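Local structure of mannuronan C5-epimerase (Pseudomonas syringae pv. tomato, 4NK6) at residues L173-T178 / F241-Y246; N329-N334 / W355-I360; K376-V381 / I416-E421. The protein epimerises beta-D-mannuronate residues to alpha-L-guluronate in the alginate polymer and belongs to a periplasmic complex that shields the new chain from degradation on its way to export. All coordinates share one frame; numbering follows the deposited sequence.

Contact 1 (L173-T178 / F241-Y246); sequences LAAYRT and FADMWY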
ATOM      1  N   LEU A 173      -6.377  12.657 -17.081  1.00 36.97           N
ATOM      2  CA  LEU A 173      -5.728  11.601 -16.310  1.00 37.53           C
ATOM      3  C   LEU A 173      -5.342  10.443 -17.215  1.00 37.41           C
ATOM      4  O   LEU A 173      -6.047  10.138 -18.179  1.00 36.81           O
ATOM      5  CB  LEU A 173      -6.668  11.089 -15.213  1.00 38.71           C
ATOM      6  CG  LEU A 173      -7.042  12.080 -14.107  1.00 38.48           C
ATOM      7  CD1 LEU A 173      -8.048  11.460 -13.114  1.00 37.43           C
ATOM      8  CD2 LEU A 173      -5.786  12.516 -13.386  1.00 34.48           C
ATOM      9  N   ALA A 174      -4.219   9.803 -16.904  1.00 33.76           N
ATOM     10  CA  ALA A 174      -3.792   8.601 -17.623  1.00 35.30           C
ATOM     11  C   ALA A 174      -4.621   7.394 -17.204  1.00 30.70           C
ATOM     12  O   ALA A 174      -4.109   6.479 -16.555  1.00 34.42           O
ATOM     13  CB  ALA A 174      -2.308   8.332 -17.369  1.00 34.09           C
ATOM     14  N   ALA A 175      -5.897   7.395 -17.577  1.00 36.22           N
ATOM     15  CA  ALA A 175      -6.832   6.353 -17.153  1.00 37.16           C
ATOM     16  C   ALA A 175      -6.289   4.964 -17.480  1.00 36.74           C
ATOM     17  O   ALA A 175      -5.681   4.766 -18.529  1.00 35.28           O
ATOM     18  CB  ALA A 175      -8.205   6.563 -17.796  1.00 34.98           C
ATOM     19  N   TYR A 176      -6.491   4.016 -16.566  1.00 29.08           N
ATOM     20  CA  TYR A 176      -5.945   2.676 -16.744  1.00 31.44           C
ATOM     21  C   TYR A 176      -6.481   2.012 -18.001  1.00 35.16           C
ATOM     22  O   TYR A 176      -7.670   2.096 -18.283  1.00 37.44           O
ATOM     23  CB  TYR A 176      -6.263   1.788 -15.541  1.00 29.96           C
ATOM     24  CG  TYR A 176      -5.842   0.375 -15.787  1.00 30.89           C
ATOM     25  CD1 TYR A 176      -4.498   0.028 -15.752  1.00 30.08           C
ATOM     26  CD2 TYR A 176      -6.776  -0.610 -16.100  1.00 31.78           C
ATOM     27  CE1 TYR A 176      -4.092  -1.262 -16.000  1.00 31.89           C
ATOM     28  CE2 TYR A 176      -6.372  -1.918 -16.358  1.00 36.89           C
ATOM     29  CZ  TYR A 176      -5.023  -2.227 -16.304  1.00 33.74           C
ATOM     30  OH  TYR A 176      -4.584  -3.500 -16.545  1.00 35.30           O
ATOM     31  N   ARG A 177      -5.603   1.345 -18.747  1.00 31.29           N
ATOM     32  CA  ARG A 177      -6.014   0.608 -19.939  1.00 34.33           C
ATOM     33  C   ARG A 177      -5.451  -0.812 -19.987  1.00 36.84           C
ATOM     34  O   ARG A 177      -6.160  -1.749 -20.312  1.00 34.53           O
ATOM     35  CB  ARG A 177      -5.590   1.351 -21.216  1.00 39.40           C
ATOM     36  CG  ARG A 177      -6.340   2.646 -21.461  1.00 46.51           C
ATOM     37  CD  ARG A 177      -5.977   3.274 -22.805  1.00 50.64           C
ATOM     38  NE  ARG A 177      -4.622   3.818 -22.843  1.00 44.94           N
ATOM     39  CZ  ARG A 177      -4.262   4.853 -23.598  1.00 51.06           C
ATOM     40  NH1 ARG A 177      -5.162   5.460 -24.366  1.00 50.91           N
ATOM     41  NH2 ARG A 177      -3.007   5.290 -23.580  1.00 46.88           N
ATOM     42  N   THR A 178      -4.168  -0.971 -19.693  1.00 31.23           N
ATOM     43  CA  THR A 178      -3.534  -2.271 -19.861  1.00 32.88           C
ATOM     44  C   THR A 178      -2.375  -2.396 -18.860  1.00 37.54           C
ATOM     45  O   THR A 178      -1.820  -1.378 -18.435  1.00 34.13           O
ATOM     46  CB  THR A 178      -3.097  -2.472 -21.350  1.00 38.06           C
ATOM     47  OG1 THR A 178      -2.765  -3.841 -21.591  1.00 45.11           O
ATOM     48  CG2 THR A 178      -1.911  -1.599 -21.710  1.00 36.29           C
ATOM     49  N   PHE A 241      -6.740   8.052  -3.262  1.00 30.13           N
ATOM     50  CA  PHE A 241      -6.016   7.389  -4.342  1.00 32.41           C
ATOM     51  C   PHE A 241      -7.005   6.612  -5.196  1.00 35.83           C
ATOM     52  O   PHE A 241      -7.772   5.799  -4.680  1.00 34.17           O
ATOM     53  CB  PHE A 241      -4.941   6.457  -3.759  1.00 30.61           C
ATOM     54  CG  PHE A 241      -3.980   7.167  -2.849  1.00 31.15           C
ATOM     55  CD1 PHE A 241      -4.283   7.346  -1.507  1.00 28.62           C
ATOM     56  CD2 PHE A 241      -2.801   7.704  -3.348  1.00 26.79           C
ATOM     57  CE1 PHE A 241      -3.407   8.035  -0.663  1.00 33.25           C
ATOM     58  CE2 PHE A 241      -1.928   8.401  -2.514  1.00 30.64           C
ATOM     59  CZ  PHE A 241      -2.232   8.567  -1.172  1.00 29.56           C
ATOM     60  N   ALA A 242      -6.986   6.869  -6.499  1.00 32.50           N
ATOM     61  CA  ALA A 242      -7.957   6.282  -7.409  1.00 33.33           C
ATOM     62  C   ALA A 242      -7.283   5.811  -8.692  1.00 33.36           C
ATOM     63  O   ALA A 242      -6.334   6.435  -9.158  1.00 33.38           O
ATOM     64  CB  ALA A 242      -9.050   7.303  -7.734  1.00 33.17           C
ATOM     65  N   ASP A 243      -7.785   4.718  -9.260  1.00 29.20           N
ATOM     66  CA  ASP A 243      -7.315   4.234 -10.562  1.00 29.32           C
ATOM     67  C   ASP A 243      -5.821   3.871 -10.558  1.00 32.51           C
ATOM     68  O   ASP A 243      -5.172   3.855 -11.610  1.00 30.32           O
ATOM     69  CB  ASP A 243      -7.610   5.262 -11.664  1.00 26.79           C
ATOM     70  CG  ASP A 243      -7.555   4.650 -13.064  1.00 33.02           C
ATOM     71  OD1 ASP A 243      -8.229   3.626 -13.276  1.00 31.58           O
ATOM     72  OD2 ASP A 243      -6.819   5.166 -13.931  1.00 29.75           O
ATOM     73  N   MET A 244      -5.286   3.599  -9.367  1.00 28.54           N
ATOM     74  CA  MET A 244      -3.894   3.195  -9.201  1.00 29.83           C
ATOM     75  C   MET A 244      -3.753   1.705  -9.485  1.00 29.96           C
ATOM     76  O   MET A 244      -4.663   0.926  -9.195  1.00 31.07           O
ATOM     77  CB  MET A 244      -3.431   3.453  -7.763  1.00 25.46           C
ATOM     78  CG  MET A 244      -3.872   4.813  -7.171  1.00 34.11           C
ATOM     79  SD  MET A 244      -2.812   6.210  -7.568  1.00 33.97           S
ATOM     80  CE  MET A 244      -1.383   5.818  -6.553  1.00 26.55           C
ATOM     81  N   TRP A 245      -2.606   1.297 -10.022  1.00 25.33           N
ATOM     82  CA  TRP A 245      -2.345  -0.139 -10.217  1.00 29.51           C
ATOM     83  C   TRP A 245      -2.359  -0.864  -8.860  1.00 28.49           C
ATOM     84  O   TRP A 245      -3.155  -1.786  -8.654  1.00 29.83           O
ATOM     85  CB  TRP A 245      -1.034  -0.347 -10.997  1.00 24.35           C
ATOM     86  CG  TRP A 245      -0.638  -1.780 -11.217  1.00 25.33           C
ATOM     87  CD1 TRP A 245       0.361  -2.453 -10.582  1.00 28.16           C
ATOM     88  CD2 TRP A 245      -1.213  -2.704 -12.154  1.00 29.77           C
ATOM     89  NE1 TRP A 245       0.434  -3.743 -11.048  1.00 26.90           N
ATOM     90  CE2 TRP A 245      -0.515  -3.921 -12.020  1.00 30.41           C
ATOM     91  CE3 TRP A 245      -2.257  -2.625 -13.082  1.00 30.01           C
ATOM     92  CZ2 TRP A 245      -0.829  -5.057 -12.776  1.00 31.69           C
ATOM     93  CZ3 TRP A 245      -2.564  -3.758 -13.840  1.00 28.67           C
ATOM     94  CH2 TRP A 245      -1.854  -4.955 -13.674  1.00 30.72           C
ATOM     95  N   TYR A 246      -1.494  -0.439  -7.936  1.00 25.97           N
ATOM     96  CA  TYR A 246      -1.673  -0.713  -6.504  1.00 26.15           C
ATOM     97  C   TYR A 246      -1.839   0.639  -5.837  1.00 29.45           C
ATOM     98  O   TYR A 246      -1.040   1.546  -6.073  1.00 28.73           O
ATOM     99  CB  TYR A 246      -0.453  -1.376  -5.847  1.00 26.77           C
ATOM    100  CG  TYR A 246      -0.008  -2.736  -6.371  1.00 28.88           C
ATOM    101  CD1 TYR A 246      -0.689  -3.399  -7.389  1.00 24.39           C
ATOM    102  CD2 TYR A 246       1.112  -3.349  -5.832  1.00 34.03           C
ATOM    103  CE1 TYR A 246      -0.245  -4.657  -7.856  1.00 26.60           C
ATOM    104  CE2 TYR A 246       1.557  -4.580  -6.286  1.00 33.57           C
ATOM    105  CZ  TYR A 246       0.881  -5.228  -7.291  1.00 31.07           C
ATOM    106  OH  TYR A 246       1.356  -6.450  -7.706  1.00 34.69           O
TER
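D243 and W245 receive Y176 at a corner of the right-handed parallel beta-helix, where the loop that follows strand 172-173 lies against the turn leaving strand 240-242. The backbone of D243 has positive phi where the chain turns on leaving that strand, and its CB is directed toward the loop. Its CG stands anti to the backbone N (chi1 -162°), and the carboxylate beyond it reaches the peptide of Y176. There OD2 of D243 accepts the backbone N of Y176 at 2.9 Å through its syn lone pair, in a bond bent to 140°. The same oxygen is shared with S203 OG and with R183 NH1 in a salt bridge, so three groups converge on it, which probably stabilises the charged carboxylate. R183 also reaches the carbonyl O of A174, the centre of an inverse gamma turn, and so joins both sides of the contact. The second oxygen of D243, OD1, lies 3.5 Å from CB of Y176, a van der Waals contact.

Y176 and W245 both carry CG anti to the backbone N and beside the carbonyl carbon. Their rings approach obliquely, with planes at 36° and centroids 5.8 Å apart. One side of the tyrosine ring also carries the backbone N of T178, 3.6 Å above its plane and displaced toward the rim. I267 packs against both Y176 and D243 from the neighbouring coil. The indole contributes the border of its six-membered ring: CE1 of Y176 is 3.6 Å from CZ3 of W245, and the hydroxyl OH of Y176 sits 3.4 Å from that same CZ3, close to the indole plane.

Contact 2 (N329-N334 / W355-I360); sequences NIVAYN and WGNRVI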
ATOM      1  N   ASN A 329      -0.105 -10.138  14.020  1.00 28.71           N
ATOM      2  CA  ASN A 329      -0.896  -8.972  13.644  1.00 35.08           C
ATOM      3  C   ASN A 329      -2.191  -8.861  14.414  1.00 32.80           C
ATOM      4  O   ASN A 329      -2.713  -9.851  14.919  1.00 35.93           O
ATOM      5  CB  ASN A 329      -1.192  -8.999  12.141  1.00 32.01           C
ATOM      6  CG  ASN A 329       0.069  -8.966  11.312  1.00 33.14           C
ATOM      7  OD1 ASN A 329       0.762  -7.954  11.281  1.00 32.41           O
ATOM      8  ND2 ASN A 329       0.384 -10.079  10.645  1.00 31.24           N
ATOM      9  N   ILE A 330      -2.716  -7.646  14.484  1.00 34.73           N
ATOM     10  CA  ILE A 330      -4.028  -7.419  15.068  1.00 31.42           C
ATOM     11  C   ILE A 330      -4.951  -6.806  14.021  1.00 37.35           C
ATOM     12  O   ILE A 330      -4.673  -5.738  13.465  1.00 36.98           O
ATOM     13  CB  ILE A 330      -3.963  -6.539  16.340  1.00 32.12           C
ATOM     14  CG1 ILE A 330      -3.152  -7.253  17.428  1.00 32.72           C
ATOM     15  CG2 ILE A 330      -5.358  -6.262  16.852  1.00 35.11           C
ATOM     16  CD1 ILE A 330      -2.883  -6.403  18.660  1.00 38.73           C
ATOM     17  N   VAL A 331      -6.036  -7.518  13.740  1.00 32.61           N
ATOM     18  CA  VAL A 331      -7.048  -7.069  12.801  1.00 28.29           C
ATOM     19  C   VAL A 331      -8.319  -6.805  13.613  1.00 34.28           C
ATOM     20  O   VAL A 331      -8.947  -7.744  14.100  1.00 34.60           O
ATOM     21  CB  VAL A 331      -7.276  -8.152  11.726  1.00 28.14           C
ATOM     22  CG1 VAL A 331      -8.348  -7.725  10.742  1.00 29.67           C
ATOM     23  CG2 VAL A 331      -5.969  -8.421  10.989  1.00 31.90           C
ATOM     24  N   ALA A 332      -8.680  -5.533  13.787  1.00 29.03           N
ATOM     25  CA  ALA A 332      -9.702  -5.176  14.780  1.00 31.06           C
ATOM     26  C   ALA A 332     -10.722  -4.124  14.334  1.00 35.26           C
ATOM     27  O   ALA A 332     -10.373  -3.123  13.713  1.00 35.57           O
ATOM     28  CB  ALA A 332      -9.040  -4.738  16.079  1.00 35.78           C
ATOM     29  N   TYR A 333     -11.985  -4.362  14.676  1.00 33.96           N
ATOM     30  CA  TYR A 333     -13.050  -3.371  14.504  1.00 32.49           C
ATOM     31  C   TYR A 333     -13.204  -2.861  13.068  1.00 35.25           C
ATOM     32  O   TYR A 333     -13.583  -1.711  12.852  1.00 34.10           O
ATOM     33  CB  TYR A 333     -12.835  -2.179  15.444  1.00 37.06           C
ATOM     34  CG  TYR A 333     -12.551  -2.546  16.885  1.00 39.63           C
ATOM     35  CD1 TYR A 333     -13.525  -3.149  17.681  1.00 39.41           C
ATOM     36  CD2 TYR A 333     -11.320  -2.267  17.460  1.00 39.61           C
ATOM     37  CE1 TYR A 333     -13.270  -3.477  19.002  1.00 38.45           C
ATOM     38  CE2 TYR A 333     -11.057  -2.590  18.784  1.00 37.51           C
ATOM     39  CZ  TYR A 333     -12.032  -3.193  19.548  1.00 40.46           C
ATOM     40  OH  TYR A 333     -11.766  -3.504  20.868  1.00 43.25           O
ATOM     41  N   ASN A 334     -12.901  -3.707  12.090  1.00 32.44           N
ATOM     42  CA  ASN A 334     -13.076  -3.318  10.697  1.00 34.53           C
ATOM     43  C   ASN A 334     -14.488  -3.621  10.219  1.00 38.10           C
ATOM     44  O   ASN A 334     -15.104  -4.590  10.663  1.00 37.07           O
ATOM     45  CB  ASN A 334     -12.061  -4.032   9.806  1.00 32.51           C
ATOM     46  CG  ASN A 334     -10.632  -3.683  10.160  1.00 33.63           C
ATOM     47  OD1 ASN A 334     -10.172  -2.576   9.885  1.00 32.91           O
ATOM     48  ND2 ASN A 334      -9.909  -4.639  10.748  1.00 30.96           N
ATOM     49  N   TRP A 355     -10.178  -9.322  16.164  1.00 33.27           N
ATOM     50  CA  TRP A 355     -11.024  -8.865  17.270  1.00 31.06           C
ATOM     51  C   TRP A 355     -12.114  -7.893  16.840  1.00 36.16           C
ATOM     52  O   TRP A 355     -11.818  -6.799  16.361  1.00 33.42           O
ATOM     53  CB  TRP A 355     -10.186  -8.172  18.349  1.00 30.63           C
ATOM     54  CG  TRP A 355     -10.983  -7.866  19.589  1.00 35.04           C
ATOM     55  CD1 TRP A 355     -11.986  -6.938  19.723  1.00 41.12           C
ATOM     56  CD2 TRP A 355     -10.854  -8.497  20.872  1.00 39.45           C
ATOM     57  NE1 TRP A 355     -12.484  -6.958  21.003  1.00 39.80           N
ATOM     58  CE2 TRP A 355     -11.806  -7.904  21.730  1.00 46.10           C
ATOM     59  CE3 TRP A 355     -10.017  -9.496  21.382  1.00 37.36           C
ATOM     60  CZ2 TRP A 355     -11.950  -8.286  23.067  1.00 52.43           C
ATOM     61  CZ3 TRP A 355     -10.163  -9.873  22.710  1.00 38.26           C
ATOM     62  CH2 TRP A 355     -11.121  -9.270  23.534  1.00 40.11           C
ATOM     63  N   GLY A 356     -13.369  -8.278  17.055  1.00 35.59           N
ATOM     64  CA  GLY A 356     -14.484  -7.350  16.937  1.00 33.18           C
ATOM     65  C   GLY A 356     -14.751  -6.796  15.548  1.00 34.03           C
ATOM     66  O   GLY A 356     -15.269  -5.688  15.401  1.00 31.88           O
ATOM     67  N   ASN A 357     -14.400  -7.566  14.524  1.00 33.21           N
ATOM     68  CA  ASN A 357     -14.691  -7.172  13.154  1.00 30.92           C
ATOM     69  C   ASN A 357     -16.132  -7.477  12.822  1.00 35.15           C
ATOM     70  O   ASN A 357     -16.687  -8.462  13.291  1.00 31.87           O
ATOM     71  CB  ASN A 357     -13.793  -7.920  12.177  1.00 30.39           C
ATOM     72  CG  ASN A 357     -12.339  -7.630  12.406  1.00 30.78           C
ATOM     73  OD1 ASN A 357     -11.849  -6.568  12.032  1.00 29.91           O
ATOM     74  ND2 ASN A 357     -11.633  -8.570  13.032  1.00 27.34           N
ATOM     75  N   ARG A 358     -16.733  -6.627  12.004  1.00 34.33           N
ATOM     76  CA  ARG A 358     -18.081  -6.861  11.533  1.00 33.03           C
ATOM     77  C   ARG A 358     -18.007  -7.225  10.059  1.00 34.10           C
ATOM     78  O   ARG A 358     -17.781  -6.372   9.200  1.00 30.99           O
ATOM     79  CB  ARG A 358     -18.948  -5.627  11.787  1.00 33.99           C
ATOM     80  CG  ARG A 358     -19.234  -5.412  13.278  1.00 35.76           C
ATOM     81  CD  ARG A 358     -20.031  -4.147  13.525  1.00 32.61           C
ATOM     82  NE  ARG A 358     -19.192  -2.969  13.394  1.00 41.01           N
ATOM     83  CZ  ARG A 358     -18.492  -2.447  14.394  1.00 45.30           C
ATOM     84  NH1 ARG A 358     -18.544  -3.006  15.596  1.00 49.94           N
ATOM     85  NH2 ARG A 358     -17.757  -1.367  14.194  1.00 40.01           N
ATOM     86  N   VAL A 359     -18.158  -8.518   9.786  1.00 32.70           N
ATOM     87  CA  VAL A 359     -17.972  -9.063   8.451  1.00 29.97           C
ATOM     88  C   VAL A 359     -19.334  -9.442   7.882  1.00 27.97           C
ATOM     89  O   VAL A 359     -19.920 -10.458   8.255  1.00 30.95           O
ATOM     90  CB  VAL A 359     -17.021 -10.276   8.503  1.00 35.77           C
ATOM     91  CG1 VAL A 359     -16.584 -10.657   7.127  1.00 32.00           C
ATOM     92  CG2 VAL A 359     -15.795  -9.925   9.340  1.00 37.37           C
ATOM     93  N   ILE A 360     -19.838  -8.614   6.976  1.00 30.69           N
ATOM     94  CA  ILE A 360     -21.249  -8.644   6.619  1.00 32.35           C
ATOM     95  C   ILE A 360     -21.456  -8.768   5.121  1.00 35.96           C
ATOM     96  O   ILE A 360     -20.870  -8.015   4.358  1.00 30.47           O
ATOM     97  CB  ILE A 360     -21.940  -7.310   7.040  1.00 30.84           C
ATOM     98  CG1 ILE A 360     -21.548  -6.910   8.466  1.00 32.41           C
ATOM     99  CG2 ILE A 360     -23.448  -7.421   6.867  1.00 32.41           C
ATOM    100  CD1 ILE A 360     -22.009  -7.909   9.551  1.00 32.49           C
TER
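OD1 of N357 is gripped twice by N334, by its backbone N at 3.0 Å and by its side-chain ND2, also at 3.0 Å. The ND2 donor lies in the carbonyl plane of N357, whereas the backbone N is tilted from it. Both asparagines hold CG anti to the carbonyl carbon (chi1 near -61°), and their amides lie side by side, pointing the same way, with planes only 6° apart. ND2 of N357 donates to the carbonyl O of V331 at 3.0 Å from above the carbonyl plane, 53° out of it; that oxygen also takes the backbone N of W355. The hydrogen bonding continues into the neighbouring coils: ND2 of N357 gives a second bond to N380 OD1, while N334 reaches I307 O and N310 N. The two buried amides are thus satisfied partly by each other and partly by adjacent coils.

Y333 and G356 follow the paired A332 and W355, and both have positive phi. The side chains of Y333 and W355 lie side by side, their rings oblique to each other, CZ of Y333 3.7 Å from CD1 of W355. Past the corner, R358 N meets the carbonyl O of N334 at 2.9 Å, restoring strand pairing, while the guanidinium turns to E335. Matching corners whose inward asparagines bond from coil to coil are characteristic of many right-handed parallel beta-helices of the pectate lyase-like type.

Contact 3 (K376-V381 / I416-E421); sequences KLYENV and IMVGGE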
ATOM      1  N   LYS A 376      -6.791 -16.469  16.616  1.00 37.91           N
ATOM      2  CA  LYS A 376      -7.751 -16.103  17.647  1.00 31.44           C
ATOM      3  C   LYS A 376      -8.860 -15.243  17.059  1.00 34.68           C
ATOM      4  O   LYS A 376      -8.603 -14.189  16.478  1.00 34.30           O
ATOM      5  CB  LYS A 376      -7.050 -15.405  18.815  1.00 31.69           C
ATOM      6  CG  LYS A 376      -6.025 -16.303  19.499  1.00 36.28           C
ATOM      7  CD  LYS A 376      -5.296 -15.609  20.641  1.00 44.83           C
ATOM      8  CE  LYS A 376      -4.316 -16.570  21.322  1.00 43.42           C
ATOM      9  NZ  LYS A 376      -3.515 -15.898  22.384  1.00 53.33           N
ATOM     10  N   LEU A 377     -10.094 -15.716  17.185  1.00 28.98           N
ATOM     11  CA  LEU A 377     -11.248 -14.996  16.661  1.00 32.83           C
ATOM     12  C   LEU A 377     -12.100 -14.550  17.836  1.00 37.08           C
ATOM     13  O   LEU A 377     -12.892 -15.328  18.376  1.00 37.41           O
ATOM     14  CB  LEU A 377     -12.060 -15.883  15.710  1.00 30.69           C
ATOM     15  CG  LEU A 377     -11.338 -16.452  14.475  1.00 36.13           C
ATOM     16  CD1 LEU A 377     -12.290 -17.229  13.581  1.00 32.84           C
ATOM     17  CD2 LEU A 377     -10.647 -15.367  13.672  1.00 34.67           C
ATOM     18  N   TYR A 378     -11.918 -13.303  18.255  1.00 34.58           N
ATOM     19  CA  TYR A 378     -12.615 -12.801  19.435  1.00 32.79           C
ATOM     20  C   TYR A 378     -13.649 -11.738  19.072  1.00 37.63           C
ATOM     21  O   TYR A 378     -13.342 -10.763  18.378  1.00 35.38           O
ATOM     22  CB  TYR A 378     -11.618 -12.232  20.446  1.00 35.25           C
ATOM     23  CG  TYR A 378     -10.951 -13.256  21.349  1.00 39.57           C
ATOM     24  CD1 TYR A 378     -10.029 -14.165  20.845  1.00 41.88           C
ATOM     25  CD2 TYR A 378     -11.233 -13.298  22.717  1.00 44.81           C
ATOM     26  CE1 TYR A 378      -9.406 -15.104  21.680  1.00 39.02           C
ATOM     27  CE2 TYR A 378     -10.619 -14.230  23.554  1.00 43.59           C
ATOM     28  CZ  TYR A 378      -9.704 -15.128  23.019  1.00 41.14           C
ATOM     29  OH  TYR A 378      -9.092 -16.058  23.838  1.00 45.54           O
ATOM     30  N   GLU A 379     -14.876 -11.943  19.544  1.00 34.84           N
ATOM     31  CA  GLU A 379     -15.953 -10.966  19.420  1.00 35.48           C
ATOM     32  C   GLU A 379     -16.298 -10.577  17.986  1.00 39.61           C
ATOM     33  O   GLU A 379     -16.917  -9.537  17.769  1.00 37.00           O
ATOM     34  CB  GLU A 379     -15.651  -9.700  20.246  1.00 34.82           C
ATOM     35  CG  GLU A 379     -15.419  -9.952  21.742  1.00 44.24           C
ATOM     36  CD  GLU A 379     -16.610 -10.597  22.431  1.00 49.41           C
ATOM     37  OE1 GLU A 379     -17.756 -10.334  22.016  1.00 55.39           O
ATOM     38  OE2 GLU A 379     -16.403 -11.371  23.388  1.00 59.16           O
ATOM     39  N   ASN A 380     -15.902 -11.391  17.008  1.00 36.82           N
ATOM     40  CA  ASN A 380     -16.259 -11.096  15.623  1.00 34.06           C
ATOM     41  C   ASN A 380     -17.728 -11.349  15.326  1.00 34.71           C
ATOM     42  O   ASN A 380     -18.343 -12.273  15.865  1.00 31.36           O
ATOM     43  CB  ASN A 380     -15.393 -11.878  14.635  1.00 32.64           C
ATOM     44  CG  ASN A 380     -13.936 -11.499  14.728  1.00 33.35           C
ATOM     45  OD1 ASN A 380     -13.527 -10.440  14.243  1.00 31.09           O
ATOM     46  ND2 ASN A 380     -13.143 -12.356  15.361  1.00 30.68           N
ATOM     47  N   VAL A 381     -18.286 -10.511  14.464  1.00 31.30           N
ATOM     48  CA  VAL A 381     -19.638 -10.711  13.986  1.00 32.25           C
ATOM     49  C   VAL A 381     -19.568 -11.038  12.501  1.00 35.04           C
ATOM     50  O   VAL A 381     -19.063 -10.239  11.712  1.00 34.72           O
ATOM     51  CB  VAL A 381     -20.483  -9.452  14.190  1.00 37.07           C
ATOM     52  CG1 VAL A 381     -21.820  -9.616  13.512  1.00 39.97           C
ATOM     53  CG2 VAL A 381     -20.648  -9.149  15.690  1.00 34.39           C
ATOM     54  N   ILE A 416      -9.144 -20.516  17.987  1.00 36.59           N
ATOM     55  CA  ILE A 416      -9.882 -20.316  19.214  1.00 40.88           C
ATOM     56  C   ILE A 416     -10.909 -19.229  18.923  1.00 42.43           C
ATOM     57  O   ILE A 416     -10.560 -18.151  18.435  1.00 40.60           O
ATOM     58  CB  ILE A 416      -8.943 -19.889  20.350  1.00 41.95           C
ATOM     59  CG1 ILE A 416      -7.979 -21.035  20.675  1.00 51.72           C
ATOM     60  CG2 ILE A 416      -9.731 -19.497  21.587  1.00 47.67           C
ATOM     61  CD1 ILE A 416      -6.928 -20.700  21.716  1.00 54.42           C
ATOM     62  N   MET A 417     -12.177 -19.535  19.173  1.00 33.16           N
ATOM     63  CA  MET A 417     -13.245 -18.566  18.960  1.00 33.61           C
ATOM     64  C   MET A 417     -13.902 -18.242  20.291  1.00 38.77           C
ATOM     65  O   MET A 417     -14.298 -19.153  21.025  1.00 37.82           O
ATOM     66  CB  MET A 417     -14.286 -19.107  17.980  1.00 38.46           C
ATOM     67  CG  MET A 417     -13.718 -19.522  16.628  1.00 48.58           C
ATOM     68  SD  MET A 417     -15.013 -19.957  15.445  1.00 57.00           S
ATOM     69  CE  MET A 417     -16.116 -18.575  15.687  1.00 34.44           C
ATOM     70  N   VAL A 418     -13.998 -16.950  20.604  1.00 38.54           N
ATOM     71  CA  VAL A 418     -14.626 -16.484  21.847  1.00 33.92           C
ATOM     72  C   VAL A 418     -15.606 -15.358  21.535  1.00 39.52           C
ATOM     73  O   VAL A 418     -15.251 -14.374  20.884  1.00 39.92           O
ATOM     74  CB  VAL A 418     -13.580 -15.975  22.872  1.00 36.39           C
ATOM     75  CG1 VAL A 418     -14.263 -15.312  24.082  1.00 38.87           C
ATOM     76  CG2 VAL A 418     -12.668 -17.105  23.337  1.00 37.76           C
ATOM     77  N   GLY A 419     -16.851 -15.511  21.974  1.00 40.25           N
ATOM     78  CA  GLY A 419     -17.819 -14.434  21.870  1.00 37.27           C
ATOM     79  C   GLY A 419     -18.227 -14.118  20.445  1.00 38.67           C
ATOM     80  O   GLY A 419     -18.047 -14.932  19.543  1.00 38.56           O
ATOM     81  N   GLY A 420     -18.778 -12.924  20.246  1.00 33.61           N
ATOM     82  CA  GLY A 420     -19.241 -12.503  18.941  1.00 32.68           C
ATOM     83  C   GLY A 420     -20.448 -13.275  18.459  1.00 37.88           C
ATOM     84  O   GLY A 420     -21.130 -13.947  19.236  1.00 39.16           O
ATOM     85  N   GLU A 421     -20.717 -13.187  17.162  1.00 36.74           N
ATOM     86  CA  GLU A 421     -21.928 -13.776  16.615  1.00 34.34           C
ATOM     87  C   GLU A 421     -21.755 -14.255  15.176  1.00 35.57           C
ATOM     88  O   GLU A 421     -21.129 -13.587  14.357  1.00 34.50           O
ATOM     89  CB  GLU A 421     -23.087 -12.770  16.716  1.00 36.01           C
ATOM     90  CG  GLU A 421     -24.343 -13.210  15.994  1.00 42.52           C
ATOM     91  CD  GLU A 421     -25.568 -12.405  16.386  1.00 56.50           C
ATOM     92  OE1 GLU A 421     -26.569 -12.471  15.644  1.00 61.93           O
ATOM     93  OE2 GLU A 421     -25.542 -11.716  17.431  1.00 56.18           O
TER
HETATM   94  O   HOH W   1     -17.520 -14.899  16.650  1.00 34.99           O
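Y378 and V418 make the closest side-chain packing between strands 376-378 and 416-418, whose axes approach to 4.8 Å at an angle of 8°. From CB, which packs on the indole of W355 in the preceding coil, the tyrosine extends across V418. CG is beside the backbone N (chi1 -82°) and lies 4.1 Å from CB of V418. CD2 and CE2 follow, with CE2 of Y378 only 3.5 Å from that CB, which stands over the ring face displaced toward the rim in a CH-pi contact. CZ meets CG2 of V418 at 3.6 Å. At the tip, OH touches CG2 of V418 and, more loosely, CG2 of I416, and it is hydrogen-bonded to E24 near the modelled N terminus. W355 and V418 take opposite sides of the ring. Turned to the other face of the sheet, L377 and M417 run side by side, CD1 of L377 against CG of M417.

The main chains are joined by L377 N to I416 O, V418 N to L377 O and E379 N to V418 O, the first nearly straight at 2.8 Å. At the corner the E379 chain bends at chi2, and its OE1 takes G420 N at 3.3 Å from above the carboxylate plane. Water 1 donates to N380 O and to G419 O, bridging the turns, and N380 O also accepts E421 N. By CA position G420 lies closest to E379, and N380 ND2 bonds L354 O. Register regained at V381 and E421 across a two-residue corner is the coil-to-coil stacking of a parallel beta-helix.

How the contacts relate
Followed from the N terminus, the three contacts come in series: none nests in or crosses another. The chain leaves E24 alongside the later coils, so its first modelled residue already borders contact 3. Contact 1, with 63 residues between its nearest ends, ties a protruding loop to one corner of the helix. Contact 2 then closes about one coil, its nearest ends 21 residues apart, and contact 3 a longer excursion, 35 on the same count. Contact 1 stays apart, its nearest atoms about 16 Å from contact 2. Contacts 2 and 3 are adjoining steps, with centres about 10 Å apart: G356 N to Y378 O and V359 N to V381 O, probable hydrogen bonds, carry the strand pairing from 355-360 into 376-381.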